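Local coordinates for protein CocE/NonD family hydrolase (Staphylococcus aureus subsp. aureus COL, PDB 3III) that is probably a serine hydrolase of the CocE/NonD family, related to X-Pro dipeptidyl-peptidases, although its natural substrate is not established, at residues A[191-196]-A[265-270]; A[296-301]-A[444-449]; A[338-343]-A[437-442]. All blocks are in the same frame, centred on the assembly; numbering follows the deposited sequence.

Interaction 1 of 3, residues A[191-196]-A[265-270]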
loop_
_atom_site.group_PDB
_atom_site.type_symbol
_atom_site.label_atom_id
_atom_site.label_comp_id
_atom_site.label_asym_id
_atom_site.label_seq_id
_atom_site.Cartn_x
_atom_site.Cartn_y
_atom_site.Cartn_z
ATOM N N PRO A 191 0.183 -10.013 3.919
ATOM C CA PRO A 191 0.515 -8.593 3.888
ATOM C C PRO A 191 -0.669 -7.843 3.274
ATOM O O PRO A 191 -0.846 -7.811 2.039
ATOM C CB PRO A 191 1.738 -8.543 2.985
ATOM C CG PRO A 191 1.586 -9.759 2.094
ATOM C CD PRO A 191 1.033 -10.797 2.983
ATOM N N TRP A 192 -1.522 -7.300 4.134
ATOM C CA TRP A 192 -2.742 -6.691 3.705
ATOM C C TRP A 192 -2.495 -5.189 3.497
ATOM O O TRP A 192 -2.709 -4.380 4.399
ATOM C CB TRP A 192 -3.868 -6.943 4.728
ATOM C CG TRP A 192 -5.219 -6.704 4.125
ATOM C CD1 TRP A 192 -5.823 -5.500 3.906
ATOM C CD2 TRP A 192 -6.157 -7.698 3.661
ATOM N NE1 TRP A 192 -7.080 -5.688 3.383
ATOM C CE2 TRP A 192 -7.300 -7.012 3.192
ATOM C CE3 TRP A 192 -6.137 -9.079 3.597
ATOM C CZ2 TRP A 192 -8.414 -7.669 2.639
ATOM C CZ3 TRP A 192 -7.222 -9.740 3.053
ATOM C CH2 TRP A 192 -8.352 -9.039 2.554
ATOM N N GLU A 193 -2.080 -4.841 2.274
ATOM C CA GLU A 193 -1.694 -3.454 1.898
ATOM C C GLU A 193 -0.380 -3.031 2.575
ATOM O O GLU A 193 -0.369 -2.445 3.674
ATOM C CB GLU A 193 -2.786 -2.416 2.148
ATOM C CG GLU A 193 -4.051 -2.682 1.280
ATOM C CD GLU A 193 -4.759 -1.425 0.914
ATOM O OE1 GLU A 193 -5.922 -1.257 1.367
ATOM O OE2 GLU A 193 -4.135 -0.630 0.181
ATOM N N GLY A 194 0.724 -3.346 1.902
ATOM C CA GLY A 194 2.019 -2.833 2.332
ATOM C C GLY A 194 3.028 -2.588 1.227
ATOM O O GLY A 194 3.285 -3.457 0.400
ATOM N N LEU A 195 3.651 -1.408 1.287
ATOM C CA LEU A 195 4.761 -1.075 0.429
ATOM C C LEU A 195 5.985 -1.929 0.772
ATOM O O LEU A 195 6.027 -2.613 1.784
ATOM C CB LEU A 195 5.113 0.422 0.559
ATOM C CG LEU A 195 5.581 0.956 1.927
ATOM C CD1 LEU A 195 7.045 0.826 2.122
ATOM C CD2 LEU A 195 5.123 2.449 2.063
ATOM N N ASN A 196 6.984 -1.883 -0.094
ATOM C CA ASN A 196 8.241 -2.537 0.192
ATOM C C ASN A 196 9.487 -1.926 -0.484
ATOM O O ASN A 196 10.536 -2.519 -0.469
ATOM C CB ASN A 196 8.097 -4.020 -0.093
ATOM C CG ASN A 196 7.498 -4.282 -1.418
ATOM O OD1 ASN A 196 8.046 -3.905 -2.426
ATOM N ND2 ASN A 196 6.300 -4.881 -1.424
ATOM N N CYS A 265 -3.160 -8.462 -0.180
ATOM C CA CYS A 265 -4.207 -7.524 -0.608
ATOM C C CYS A 265 -3.516 -6.278 -1.135
ATOM O O CYS A 265 -2.597 -5.746 -0.487
ATOM C CB CYS A 265 -5.177 -7.178 0.520
ATOM S SG CYS A 265 -6.296 -5.874 0.034
ATOM N N ALA A 266 -3.944 -5.852 -2.322
ATOM C CA ALA A 266 -3.674 -4.533 -2.918
ATOM C C ALA A 266 -4.987 -3.775 -3.099
ATOM O O ALA A 266 -6.057 -4.391 -3.205
ATOM C CB ALA A 266 -2.986 -4.667 -4.293
ATOM N N SER A 267 -4.917 -2.453 -3.187
ATOM C CA SER A 267 -6.122 -1.672 -3.376
ATOM C C SER A 267 -5.860 -0.604 -4.412
ATOM O O SER A 267 -4.835 0.055 -4.377
ATOM C CB SER A 267 -6.571 -1.035 -2.080
ATOM O OG SER A 267 -7.778 -0.320 -2.241
ATOM N N TRP A 268 -6.816 -0.416 -5.316
ATOM C CA TRP A 268 -6.790 0.719 -6.213
ATOM C C TRP A 268 -6.837 2.072 -5.442
ATOM O O TRP A 268 -6.513 3.105 -6.018
ATOM C CB TRP A 268 -7.980 0.673 -7.161
ATOM C CG TRP A 268 -8.273 -0.624 -7.797
ATOM C CD1 TRP A 268 -9.484 -1.231 -7.853
ATOM C CD2 TRP A 268 -7.372 -1.437 -8.577
ATOM N NE1 TRP A 268 -9.404 -2.372 -8.616
ATOM C CE2 TRP A 268 -8.117 -2.530 -9.063
ATOM C CE3 TRP A 268 -6.014 -1.351 -8.899
ATOM C CZ2 TRP A 268 -7.565 -3.512 -9.884
ATOM C CZ3 TRP A 268 -5.452 -2.339 -9.725
ATOM C CH2 TRP A 268 -6.245 -3.399 -10.215
ATOM N N SER A 269 -7.274 2.063 -4.195
ATOM C CA SER A 269 -7.549 3.284 -3.408
ATOM C C SER A 269 -6.323 3.860 -2.591
ATOM O O SER A 269 -6.471 4.843 -1.835
ATOM C CB SER A 269 -8.630 2.964 -2.399
ATOM O OG SER A 269 -9.689 2.150 -2.954
ATOM N N THR A 270 -5.162 3.234 -2.751
ATOM C CA THR A 270 -3.981 3.558 -1.925
ATOM C C THR A 270 -2.765 3.935 -2.820
ATOM O O THR A 270 -1.573 3.738 -2.468
ATOM C CB THR A 270 -3.700 2.410 -0.968
ATOM O OG1 THR A 270 -3.276 1.261 -1.710
ATOM C CG2 THR A 270 -4.947 2.035 -0.161
HETATM O O HOH W 1 0.390 -5.901 0.368
HETATM O O HOH W 2 -2.428 -1.610 -1.703
HETATM O O HOH W 3 -7.672 0.647 0.484
#

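Interaction 2 of 3, residues A[296-301]-A[444-449]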
loop_
_atom_site.group_PDB
_atom_site.type_symbol
_atom_site.label_atom_id
_atom_site.label_comp_id
_atom_site.label_asym_id
_atom_site.label_seq_id
_atom_site.Cartn_x
_atom_site.Cartn_y
_atom_site.Cartn_z
ATOM N N GLY A 296 -11.351 -1.712 -4.696
ATOM C CA GLY A 296 -11.368 -0.263 -4.833
ATOM C C GLY A 296 -12.186 0.432 -3.721
ATOM O O GLY A 296 -12.827 1.465 -3.951
ATOM N N ARG A 297 -12.062 -0.087 -2.516
ATOM C CA ARG A 297 -12.776 0.394 -1.329
ATOM C C ARG A 297 -11.768 0.895 -0.278
ATOM O O ARG A 297 -10.609 1.162 -0.600
ATOM C CB ARG A 297 -13.630 -0.755 -0.783
ATOM C CG ARG A 297 -14.478 -1.540 -1.878
ATOM C CD ARG A 297 -15.459 -0.630 -2.490
ATOM N NE ARG A 297 -16.103 -1.237 -3.665
ATOM C CZ ARG A 297 -17.282 -1.841 -3.690
ATOM N NH1 ARG A 297 -17.993 -2.010 -2.581
ATOM N NH2 ARG A 297 -17.719 -2.332 -4.862
ATOM N N LYS A 298 -12.214 1.062 0.969
ATOM C CA LYS A 298 -11.386 1.655 2.001
ATOM C C LYS A 298 -10.503 0.591 2.716
ATOM O O LYS A 298 -10.867 -0.580 2.813
ATOM C CB LYS A 298 -12.299 2.432 2.984
ATOM C CG LYS A 298 -12.860 3.720 2.466
ATOM C CD LYS A 298 -14.101 4.192 3.269
ATOM C CE LYS A 298 -14.799 5.377 2.662
ATOM N NZ LYS A 298 -14.018 6.661 2.499
ATOM N N GLU A 299 -9.369 1.021 3.230
ATOM C CA GLU A 299 -8.267 0.137 3.667
ATOM C C GLU A 299 -8.556 -0.746 4.872
ATOM O O GLU A 299 -8.663 -1.985 4.727
ATOM C CB GLU A 299 -7.005 0.984 3.888
ATOM C CG GLU A 299 -5.745 0.313 4.438
ATOM C CD GLU A 299 -4.630 1.321 4.682
ATOM O OE1 GLU A 299 -4.792 2.482 4.242
ATOM O OE2 GLU A 299 -3.602 1.026 5.321
ATOM N N TRP A 300 -8.667 -0.130 6.044
ATOM C CA TRP A 300 -8.932 -0.878 7.281
ATOM C C TRP A 300 -10.367 -1.421 7.260
ATOM O O TRP A 300 -10.630 -2.513 7.769
ATOM C CB TRP A 300 -8.691 -0.030 8.540
ATOM C CG TRP A 300 -7.252 0.360 8.717
ATOM C CD1 TRP A 300 -6.234 -0.421 9.214
ATOM C CD2 TRP A 300 -6.654 1.608 8.365
ATOM N NE1 TRP A 300 -5.051 0.272 9.194
ATOM C CE2 TRP A 300 -5.273 1.508 8.655
ATOM C CE3 TRP A 300 -7.154 2.800 7.815
ATOM C CZ2 TRP A 300 -4.389 2.559 8.470
ATOM C CZ3 TRP A 300 -6.288 3.842 7.601
ATOM C CH2 TRP A 300 -4.899 3.715 7.907
ATOM N N GLU A 301 -11.305 -0.685 6.674
ATOM C CA GLU A 301 -12.666 -1.200 6.523
ATOM C C GLU A 301 -12.708 -2.578 5.806
ATOM O O GLU A 301 -13.358 -3.531 6.266
ATOM C CB GLU A 301 -13.533 -0.168 5.826
ATOM C CG GLU A 301 -14.959 -0.708 5.430
ATOM C CD GLU A 301 -15.687 0.323 4.606
ATOM O OE1 GLU A 301 -16.084 1.393 5.203
ATOM O OE2 GLU A 301 -15.860 0.083 3.399
ATOM N N PHE A 444 -6.161 8.084 -2.258
ATOM C CA PHE A 444 -5.331 8.267 -1.029
ATOM C C PHE A 444 -5.473 9.708 -0.463
ATOM O O PHE A 444 -5.492 10.677 -1.216
ATOM C CB PHE A 444 -3.894 7.962 -1.349
ATOM C CG PHE A 444 -2.999 7.940 -0.141
ATOM C CD1 PHE A 444 -2.066 8.923 0.021
ATOM C CD2 PHE A 444 -3.114 6.946 0.808
ATOM C CE1 PHE A 444 -1.194 8.896 1.124
ATOM C CE2 PHE A 444 -2.298 6.918 1.897
ATOM C CZ PHE A 444 -1.356 7.929 2.062
ATOM N N ASN A 445 -5.521 9.896 0.843
ATOM C CA ASN A 445 -5.599 8.883 1.870
ATOM C C ASN A 445 -7.035 8.940 2.409
ATOM O O ASN A 445 -7.433 9.891 3.146
ATOM C CB ASN A 445 -4.491 9.187 2.942
ATOM C CG ASN A 445 -4.421 8.161 4.035
ATOM O OD1 ASN A 445 -5.278 7.262 4.077
ATOM N ND2 ASN A 445 -3.453 8.298 4.974
ATOM N N HIS A 446 -7.824 7.914 2.058
ATOM C CA HIS A 446 -9.277 7.870 2.351
ATOM C C HIS A 446 -10.009 9.137 1.887
ATOM O O HIS A 446 -10.818 9.683 2.612
ATOM C CB HIS A 446 -9.557 7.602 3.837
ATOM C CG HIS A 446 -9.164 6.220 4.261
ATOM N ND1 HIS A 446 -7.847 5.844 4.394
ATOM C CD2 HIS A 446 -9.905 5.122 4.523
ATOM C CE1 HIS A 446 -7.803 4.560 4.709
ATOM N NE2 HIS A 446 -9.040 4.096 4.797
ATOM N N ILE A 447 -9.651 9.633 0.712
ATOM C CA ILE A 447 -10.427 10.705 0.088
ATOM C C ILE A 447 -11.487 10.076 -0.812
ATOM O O ILE A 447 -11.348 8.943 -1.227
ATOM C CB ILE A 447 -9.560 11.737 -0.700
ATOM C CG1 ILE A 447 -8.894 11.112 -1.955
ATOM C CG2 ILE A 447 -8.537 12.373 0.268
ATOM C CD1 ILE A 447 -8.114 12.229 -2.837
ATOM N N GLU A 448 -12.593 10.776 -0.979
ATOM C CA GLU A 448 -13.708 10.266 -1.811
ATOM C C GLU A 448 -13.863 11.012 -3.127
ATOM O O GLU A 448 -14.671 10.596 -3.973
ATOM C CB GLU A 448 -15.009 10.284 -1.015
ATOM C CG GLU A 448 -14.881 9.404 0.248
ATOM C CD GLU A 448 -16.159 9.173 1.001
ATOM O OE1 GLU A 448 -17.216 9.791 0.690
ATOM O OE2 GLU A 448 -16.111 8.339 1.954
ATOM N N ASN A 449 -13.095 12.084 -3.307
ATOM C CA ASN A 449 -13.086 12.843 -4.602
ATOM C C ASN A 449 -11.859 12.551 -5.440
ATOM O O ASN A 449 -11.354 13.431 -6.140
ATOM C CB ASN A 449 -13.177 14.366 -4.333
ATOM C CG ASN A 449 -11.943 14.919 -3.596
ATOM O OD1 ASN A 449 -11.267 14.194 -2.880
ATOM N ND2 ASN A 449 -11.613 16.191 -3.855
HETATM O O HOH W 4 -12.124 6.629 0.339
HETATM O O HOH W 5 -3.665 4.787 4.382
HETATM O O HOH W 6 -10.569 2.198 6.296
#

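Interaction 3 of 3, residues A[338-343]-A[437-442]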
loop_
_atom_site.group_PDB
_atom_site.type_symbol
_atom_site.label_atom_id
_atom_site.label_comp_id
_atom_site.label_asym_id
_atom_site.label_seq_id
_atom_site.Cartn_x
_atom_site.Cartn_y
_atom_site.Cartn_z
ATOM N N ARG A 338 -13.841 -1.166 -11.035
ATOM C CA ARG A 338 -14.612 -0.078 -10.420
ATOM C C ARG A 338 -15.454 0.574 -11.525
ATOM O O ARG A 338 -14.935 0.854 -12.580
ATOM C CB ARG A 338 -13.693 0.979 -9.849
ATOM C CG ARG A 338 -12.799 0.487 -8.759
ATOM C CD ARG A 338 -11.787 1.532 -8.314
ATOM N NE ARG A 338 -10.968 1.912 -9.455
ATOM C CZ ARG A 338 -10.065 2.895 -9.457
ATOM N NH1 ARG A 338 -9.766 3.581 -8.344
ATOM N NH2 ARG A 338 -9.398 3.151 -10.582
ATOM N N ASP A 339 -16.711 0.881 -11.249
ATOM C CA ASP A 339 -17.540 1.663 -12.164
ATOM C C ASP A 339 -17.794 3.097 -11.603
ATOM O O ASP A 339 -17.550 4.102 -12.313
ATOM C CB ASP A 339 -18.880 0.975 -12.368
ATOM C CG ASP A 339 -19.810 1.803 -13.288
ATOM O OD1 ASP A 339 -19.300 2.602 -14.119
ATOM O OD2 ASP A 339 -21.019 1.660 -13.148
ATOM N N GLN A 340 -18.280 3.160 -10.358
ATOM C CA GLN A 340 -18.443 4.397 -9.603
ATOM C C GLN A 340 -17.931 4.161 -8.164
ATOM O O GLN A 340 -17.482 3.050 -7.821
ATOM C CB GLN A 340 -19.911 4.882 -9.573
ATOM C CG GLN A 340 -20.563 5.205 -10.901
ATOM C CD GLN A 340 -20.657 6.727 -11.227
ATOM O OE1 GLN A 340 -20.693 7.617 -10.319
ATOM N NE2 GLN A 340 -20.693 7.042 -12.547
ATOM N N PHE A 341 -18.048 5.188 -7.327
ATOM C CA PHE A 341 -17.605 5.146 -5.922
ATOM C C PHE A 341 -18.394 4.024 -5.259
ATOM O O PHE A 341 -19.656 4.067 -5.209
ATOM C CB PHE A 341 -17.861 6.523 -5.237
ATOM C CG PHE A 341 -17.575 6.542 -3.772
ATOM C CD1 PHE A 341 -16.328 6.849 -3.296
ATOM C CD2 PHE A 341 -18.564 6.216 -2.873
ATOM C CE1 PHE A 341 -16.041 6.820 -1.923
ATOM C CE2 PHE A 341 -18.302 6.157 -1.495
ATOM C CZ PHE A 341 -17.038 6.496 -1.016
ATOM N N TYR A 342 -17.680 3.043 -4.707
ATOM C CA TYR A 342 -18.369 1.897 -4.011
ATOM C C TYR A 342 -19.373 1.160 -4.890
ATOM O O TYR A 342 -20.410 0.620 -4.403
ATOM C CB TYR A 342 -18.986 2.389 -2.700
ATOM C CG TYR A 342 -18.003 2.192 -1.555
ATOM C CD1 TYR A 342 -16.774 2.862 -1.538
ATOM C CD2 TYR A 342 -18.268 1.255 -0.534
ATOM C CE1 TYR A 342 -15.841 2.667 -0.512
ATOM C CE2 TYR A 342 -17.311 1.031 0.490
ATOM C CZ TYR A 342 -16.130 1.799 0.512
ATOM O OH TYR A 342 -15.177 1.595 1.527
ATOM N N LYS A 343 -19.070 1.120 -6.179
ATOM C CA LYS A 343 -19.911 0.366 -7.136
ATOM C C LYS A 343 -18.957 -0.266 -8.130
ATOM O O LYS A 343 -18.261 0.425 -8.890
ATOM C CB LYS A 343 -20.888 1.243 -7.860
ATOM C CG LYS A 343 -21.792 0.475 -8.838
ATOM C CD LYS A 343 -22.483 1.415 -9.808
ATOM C CE LYS A 343 -23.450 0.678 -10.755
ATOM N NZ LYS A 343 -22.691 -0.141 -11.742
ATOM N N ASN A 437 -19.200 14.848 -16.621
ATOM C CA ASN A 437 -18.771 15.075 -15.235
ATOM C C ASN A 437 -17.855 14.015 -14.690
ATOM O O ASN A 437 -18.039 12.844 -14.979
ATOM C CB ASN A 437 -20.000 15.160 -14.354
ATOM C CG ASN A 437 -20.859 16.340 -14.720
ATOM O OD1 ASN A 437 -20.332 17.401 -15.077
ATOM N ND2 ASN A 437 -22.168 16.162 -14.695
ATOM N N GLU A 438 -16.886 14.420 -13.860
ATOM C CA GLU A 438 -15.903 13.468 -13.395
ATOM C C GLU A 438 -16.551 12.444 -12.504
ATOM O O GLU A 438 -17.427 12.773 -11.678
ATOM C CB GLU A 438 -14.735 14.125 -12.666
ATOM C CG GLU A 438 -13.690 13.079 -12.254
ATOM C CD GLU A 438 -12.391 13.642 -11.725
ATOM O OE1 GLU A 438 -12.319 14.873 -11.612
ATOM O OE2 GLU A 438 -11.460 12.834 -11.424
ATOM N N VAL A 439 -16.154 11.200 -12.679
ATOM C CA VAL A 439 -16.605 10.113 -11.787
ATOM C C VAL A 439 -15.504 9.892 -10.725
ATOM O O VAL A 439 -14.370 9.448 -11.048
ATOM C CB VAL A 439 -16.827 8.808 -12.558
ATOM C CG1 VAL A 439 -17.242 7.626 -11.562
ATOM C CG2 VAL A 439 -17.856 9.006 -13.664
ATOM N N ASN A 440 -15.820 10.204 -9.476
ATOM C CA ASN A 440 -14.834 10.074 -8.407
ATOM C C ASN A 440 -14.727 8.671 -7.827
ATOM O O ASN A 440 -15.708 7.920 -7.809
ATOM C CB ASN A 440 -15.140 11.072 -7.290
ATOM C CG ASN A 440 -14.932 12.515 -7.728
ATOM O OD1 ASN A 440 -15.795 13.337 -7.516
ATOM N ND2 ASN A 440 -13.760 12.830 -8.315
ATOM N N PHE A 441 -13.559 8.364 -7.267
ATOM C CA PHE A 441 -13.303 7.067 -6.664
ATOM C C PHE A 441 -12.580 7.263 -5.361
ATOM O O PHE A 441 -11.901 8.284 -5.190
ATOM C CB PHE A 441 -12.469 6.159 -7.587
ATOM C CG PHE A 441 -13.169 5.777 -8.889
ATOM C CD1 PHE A 441 -14.161 4.777 -8.909
ATOM C CD2 PHE A 441 -12.880 6.443 -10.069
ATOM C CE1 PHE A 441 -14.802 4.445 -10.063
ATOM C CE2 PHE A 441 -13.525 6.116 -11.228
ATOM C CZ PHE A 441 -14.478 5.116 -11.260
ATOM N N PRO A 442 -12.683 6.282 -4.440
ATOM C CA PRO A 442 -11.800 6.288 -3.299
ATOM C C PRO A 442 -10.323 6.406 -3.770
ATOM O O PRO A 442 -9.903 5.738 -4.722
ATOM C CB PRO A 442 -12.095 4.925 -2.621
ATOM C CG PRO A 442 -13.452 4.552 -3.128
ATOM C CD PRO A 442 -13.461 5.025 -4.497
HETATM O O HOH W 7 -10.526 3.253 -5.564
HETATM O O HOH W 8 -8.250 5.938 -7.120
HETATM O O HOH W 9 -18.441 7.909 -8.327
#

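Interaction 1 of 3, residues A[191-196]-A[265-270]
In Trp192, whose indole covers Cys265, CG is anti to the backbone N (chi1 -162°); in Cys265 SG is also anti (chi1 172°), which carries the sulfur over the same ring. Cys265 CB sits over the centre of the indole of Trp192, 3.4 Å from the centroid of the five-membered ring, and SG lies toward NE1 in a sulfur-aromatic contact. The backbones are joined by a single bridge between neighbouring parallel strands. Cys265 N donates to Pro191 O at 3.3 Å, and Glu193 N donates to Cys265 O at 3.0 Å. Water 1 donates to both of these carbonyl oxygens and accepts from Gly194 N. Further on, the Glu193 chain bends at chi2 and brings its carboxylate beside Ser267 CB. Water 2 links OE2 to Ser267 N, while water 3 donates to OE1 and to Ser267 OG. Ser267 OG also bonds His295 O and accepts from Ser269 N at 3.1 Å, an ST turn. The contact thus joins the C-terminal ends of strands 186-192 and 262-267, adjacent parallel strands in the buried central sheet of the alpha/beta-hydrolase fold.

Interaction 2 of 3, residues A[296-301]-A[444-449]
His446 packs its imidazole against three consecutive residues, Lys298, Glu299 and Trp300. The nearest approach is CE1 of His446 to CZ3 of Trp300, 3.3 Å; the two ring planes are only 11° apart, but they are slid so far past each other, with centroids 5.3 Å apart, that overlap is slight. CB of Glu299 lies close to CE1 and NE2 of the imidazole, and the aliphatic part of Lys298 lies by CD2. Beyond this, the Lys298 chain bends at chi4 (-60°) to bring NZ to Glu448, where it forms a salt bridge with OE2 at 2.7 Å on the lone pair turned away from the other carboxylate oxygen. NZ also donates to Thr93 O and to water 4, which in turn donates to Ile447 O.

The imidazole is fixed by its neighbour in sequence: ND1 donates in the ring plane to Asn445 OD1, 3.0 Å away and nearly straight at 168°. Asn445 follows a cis peptide bond, and its ND2 is held by Thr529 O. On the other side of the contact Lys298 is the N-cap residue of helix 299-304, and water 6 lies between Glu301 N and His446 NE2, 2.9 Å from the latter. The contact joins the start of this helix, on the hydrolase side, to the chain entering strand 447-458 of the C-terminal beta domain, an interface beside the bound palmitic acid that Trp300 touches. With a carboxylate, a carbonyl and a water around NZ, the ammonium of Lys298 probably stays charged, while the bond to Asn445 places a proton on ND1 of His446.

Interaction 3 of 3, residues A[338-343]-A[437-442]
NH1 of Arg338 donates to two waters, both near the plane of the guanidinium, and both lead to Pro442 O. Water 7 makes the clearer link, 2.9 Å from Arg338 NH1 and 2.7 Å from Pro442 O; the bond from water 8 to the same carbonyl is less certain, since it has competing acceptors. The rest of the guanidinium is committed beyond the two segments, NE to Gly500 O and NH2 to Thr501 OG1 and Val452 O. Held thus, it lies over one face of the Phe441 ring in a cation-pi stack, with CZ 4.6 Å from the ring centroid, displaced toward the rim, and the planes 26° apart. That ring's far edge abuts the main chain, CZ of Phe441 being 3.4 Å from Asp339 O.

Segment 338-343 connects the antiparallel strands 333-338 and 343-349, formed by a type II turn from Gln340 to Lys343 and a classic bulge at Asp339 and Gln340. It packs on the start of edge strand 441-443 and the residues just before it, in the five-stranded sheet of the C-terminal beta domain. No direct hydrogen bond crosses between them. Instead, water 9 accepts from Phe341 N and donates to Asn440 O and Gln340 OE1.

Van der Waals contacts flank this bridge. The Gln340 chain bends at chi2 (-102°), which puts CD 3.5 Å from Val439 CG1, and the two side chains cross at about a right angle. At the turn, CD1 of Phe341 reaches CD of Pro442 at 3.6 Å, while CG of Pro442 approaches the edge of the Tyr342 ring.

From the N terminus, interaction 1 comes first: it closes an excursion with far more helix than strand, between two neighbouring parallel strands of the central sheet, before interaction 2 has opened. Residues 296-301 then open interaction 2, and 338-343 open interaction 3; the partners return in reverse order, 437-442 before 444-449, so the third contact is enclosed by the second and none cross. Between the segments of interaction 3 the chain is mostly strand, without helix. Interactions 2 and 3 dock successive parts of the C-terminal beta domain on the hydrolase core and its outer hairpin. All three touch: Ser269 OG reaches Arg297 O, Tyr342 OH meets Lys298 N and Glu301 OE2, and Trp268 packs on Arg338.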